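Local coordinates for protein citrinin polyketide synthase (Monascus purpureus, PDB 5MPT) that builds the keto-aldehyde precursor of the mycotoxin citrinin as a non-reducing polyketide synthase, this piece being its C-methyltransferase domain, at residues D30-G35 against G367-A372. Residues are numbered along the deposited sequence; the frame is centred on the assembly and turned at random.
Sequences DFILNG and GTRPEA
Ile32 and Leu33, on the last turn of helix 28-34, face Arg369, Glu371 and Ala372 in the loop that joins strand 361-364 to strand 375-381. The closest CA atoms are those of Ile32 and Glu371, 7.2 Å apart. No hydrogen bond crosses the contact; the loop's own 3-10 turn is tied by Ala372 N to Arg369 O, 3.0 Å. Ile32 CD1 comes up against this turn, 3.5 Å from Ala372 N and 3.8 Å from Ala372 CB. A chi1 of -71° sets Ile32 CG1 beside the backbone N and leaves CG2 anti to it, where CG2 meets Arg369 CD at 3.6 Å. The same CG2 also lies beside Glu371 CB and OE1. This packs a helix from the N-terminal helical region, assigned to the methyltransferase helix-turn-helix family, against the connection between the two antiparallel strands at one side of the Rossmann-like methyltransferase sheet, away from the S-adenosylhomocysteine pocket. Farther out, the Arg369 side chain runs antiparallel past that of Ile32, extended from CG to NE, and chi4 of -85° turns CZ out of the line of the chain beside exposed Leu33. Leu33 CB sits 3.7 Å above the guanidinium plane, nearer its margin than its middle. Leu33 CD1 approaches Arg369 NH2 to 3.5 Å, an apolar contact on a cationic group. Polar ties lie just beyond: Asp29 takes the backbone N-H groups of Thr368 and Arg369 on its two carboxylate oxygens, and Glu371 is a buried residue whose OE2 accepts a hydrogen bond from Tyr41 N.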
loop_
_atom_site.group_PDB
_atom_site.type_symbol
_atom_site.label_atom_id
_atom_site.label_comp_id
_atom_site.label_asym_id
_atom_site.label_seq_id
_atom_site.Cartn_x
_atom_site.Cartn_y
_atom_site.Cartn_z
ATOM N N ASP A 30 13.813 -9.312 -11.443
ATOM C CA ASP A 30 15.093 -8.654 -11.220
ATOM C C ASP A 30 14.991 -7.574 -10.162
ATOM O O ASP A 30 15.909 -7.417 -9.352
ATOM C CB ASP A 30 15.621 -8.015 -12.509
ATOM C CG ASP A 30 15.927 -9.034 -13.626
ATOM O OD1 ASP A 30 16.835 -9.864 -13.457
ATOM O OD2 ASP A 30 15.295 -8.961 -14.703
ATOM N N PHE A 31 13.917 -6.762 -10.193
ATOM C CA PHE A 31 13.778 -5.726 -9.171
ATOM C C PHE A 31 13.567 -6.335 -7.790
ATOM O O PHE A 31 14.115 -5.833 -6.807
ATOM C CB PHE A 31 12.629 -4.745 -9.515
ATOM C CG PHE A 31 13.020 -3.723 -10.532
ATOM C CD1 PHE A 31 13.686 -2.577 -10.144
ATOM C CD2 PHE A 31 12.862 -3.974 -11.865
ATOM C CE1 PHE A 31 14.115 -1.697 -11.036
ATOM C CE2 PHE A 31 13.285 -3.056 -12.791
ATOM C CZ PHE A 31 13.914 -1.916 -12.366
ATOM N N ILE A 32 12.823 -7.444 -7.715
ATOM C CA ILE A 32 12.563 -8.119 -6.448
ATOM C C ILE A 32 13.866 -8.635 -5.844
ATOM O O ILE A 32 14.144 -8.445 -4.653
ATOM C CB ILE A 32 11.538 -9.245 -6.686
ATOM C CG1 ILE A 32 10.159 -8.641 -6.960
ATOM C CG2 ILE A 32 11.478 -10.205 -5.494
ATOM C CD1 ILE A 32 9.193 -9.632 -7.526
ATOM N N LEU A 33 14.695 -9.293 -6.659
ATOM C CA LEU A 33 15.970 -9.799 -6.164
ATOM C C LEU A 33 16.911 -8.658 -5.782
ATOM O O LEU A 33 17.506 -8.666 -4.696
ATOM C CB LEU A 33 16.616 -10.703 -7.212
ATOM C CG LEU A 33 17.910 -11.407 -6.791
ATOM C CD1 LEU A 33 17.741 -12.437 -5.707
ATOM C CD2 LEU A 33 18.519 -12.025 -8.071
ATOM N N ASN A 34 17.090 -7.687 -6.675
ATOM C CA ASN A 34 18.017 -6.592 -6.409
ATOM C C ASN A 34 17.627 -5.817 -5.167
ATOM O O ASN A 34 18.484 -5.392 -4.380
ATOM C CB ASN A 34 18.076 -5.672 -7.622
ATOM C CG ASN A 34 18.578 -4.286 -7.272
ATOM O OD1 ASN A 34 17.796 -3.397 -6.899
ATOM N ND2 ASN A 34 19.891 -4.089 -7.388
ATOM N N GLY A 35 16.346 -5.601 -4.990
ATOM C CA GLY A 35 15.848 -4.839 -3.870
ATOM C C GLY A 35 15.758 -5.584 -2.579
ATOM O O GLY A 35 15.212 -5.017 -1.637
ATOM N N GLY A 367 5.806 -11.781 -12.479
ATOM C CA GLY A 367 7.051 -12.527 -12.440
ATOM C C GLY A 367 6.851 -13.928 -11.910
ATOM O O GLY A 367 5.752 -14.332 -11.530
ATOM N N THR A 368 7.960 -14.668 -11.854
ATOM C CA THR A 368 7.944 -16.021 -11.305
ATOM C C THR A 368 8.154 -16.054 -9.798
ATOM O O THR A 368 7.714 -17.010 -9.137
ATOM C CB THR A 368 9.022 -16.874 -11.989
ATOM O OG1 THR A 368 10.315 -16.378 -11.628
ATOM C CG2 THR A 368 8.863 -16.826 -13.500
ATOM N N ARG A 369 8.801 -15.045 -9.229
ATOM C CA ARG A 369 8.943 -14.999 -7.789
ATOM C C ARG A 369 7.590 -14.758 -7.116
ATOM O O ARG A 369 6.745 -14.028 -7.646
ATOM C CB ARG A 369 9.944 -13.908 -7.404
ATOM C CG ARG A 369 11.361 -14.221 -7.869
ATOM C CD ARG A 369 12.324 -13.091 -7.513
ATOM N NE ARG A 369 13.668 -13.435 -7.973
ATOM C CZ ARG A 369 14.521 -14.179 -7.272
ATOM N NH1 ARG A 369 14.151 -14.650 -6.074
ATOM N NH2 ARG A 369 15.731 -14.459 -7.756
ATOM N N PRO A 370 7.345 -15.380 -5.965
ATOM C CA PRO A 370 6.046 -15.206 -5.294
ATOM C C PRO A 370 5.752 -13.765 -4.933
ATOM O O PRO A 370 4.584 -13.375 -4.914
ATOM C CB PRO A 370 6.180 -16.103 -4.051
ATOM C CG PRO A 370 7.672 -16.283 -3.846
ATOM C CD PRO A 370 8.239 -16.284 -5.221
ATOM N N GLU A 371 6.782 -12.960 -4.655
ATOM C CA GLU A 371 6.581 -11.570 -4.289
ATOM C C GLU A 371 6.001 -10.766 -5.433
ATOM O O GLU A 371 5.370 -9.742 -5.189
ATOM C CB GLU A 371 7.901 -10.958 -3.838
ATOM C CG GLU A 371 8.503 -11.588 -2.597
ATOM C CD GLU A 371 9.309 -12.866 -2.824
ATOM O OE1 GLU A 371 9.719 -13.200 -3.979
ATOM O OE2 GLU A 371 9.591 -13.539 -1.801
ATOM N N ALA A 372 6.232 -11.191 -6.682
ATOM C CA ALA A 372 5.640 -10.513 -7.834
ATOM C C ALA A 372 4.120 -10.500 -7.785
ATOM O O ALA A 372 3.516 -9.737 -8.527
ATOM C CB ALA A 372 6.128 -11.169 -9.141
#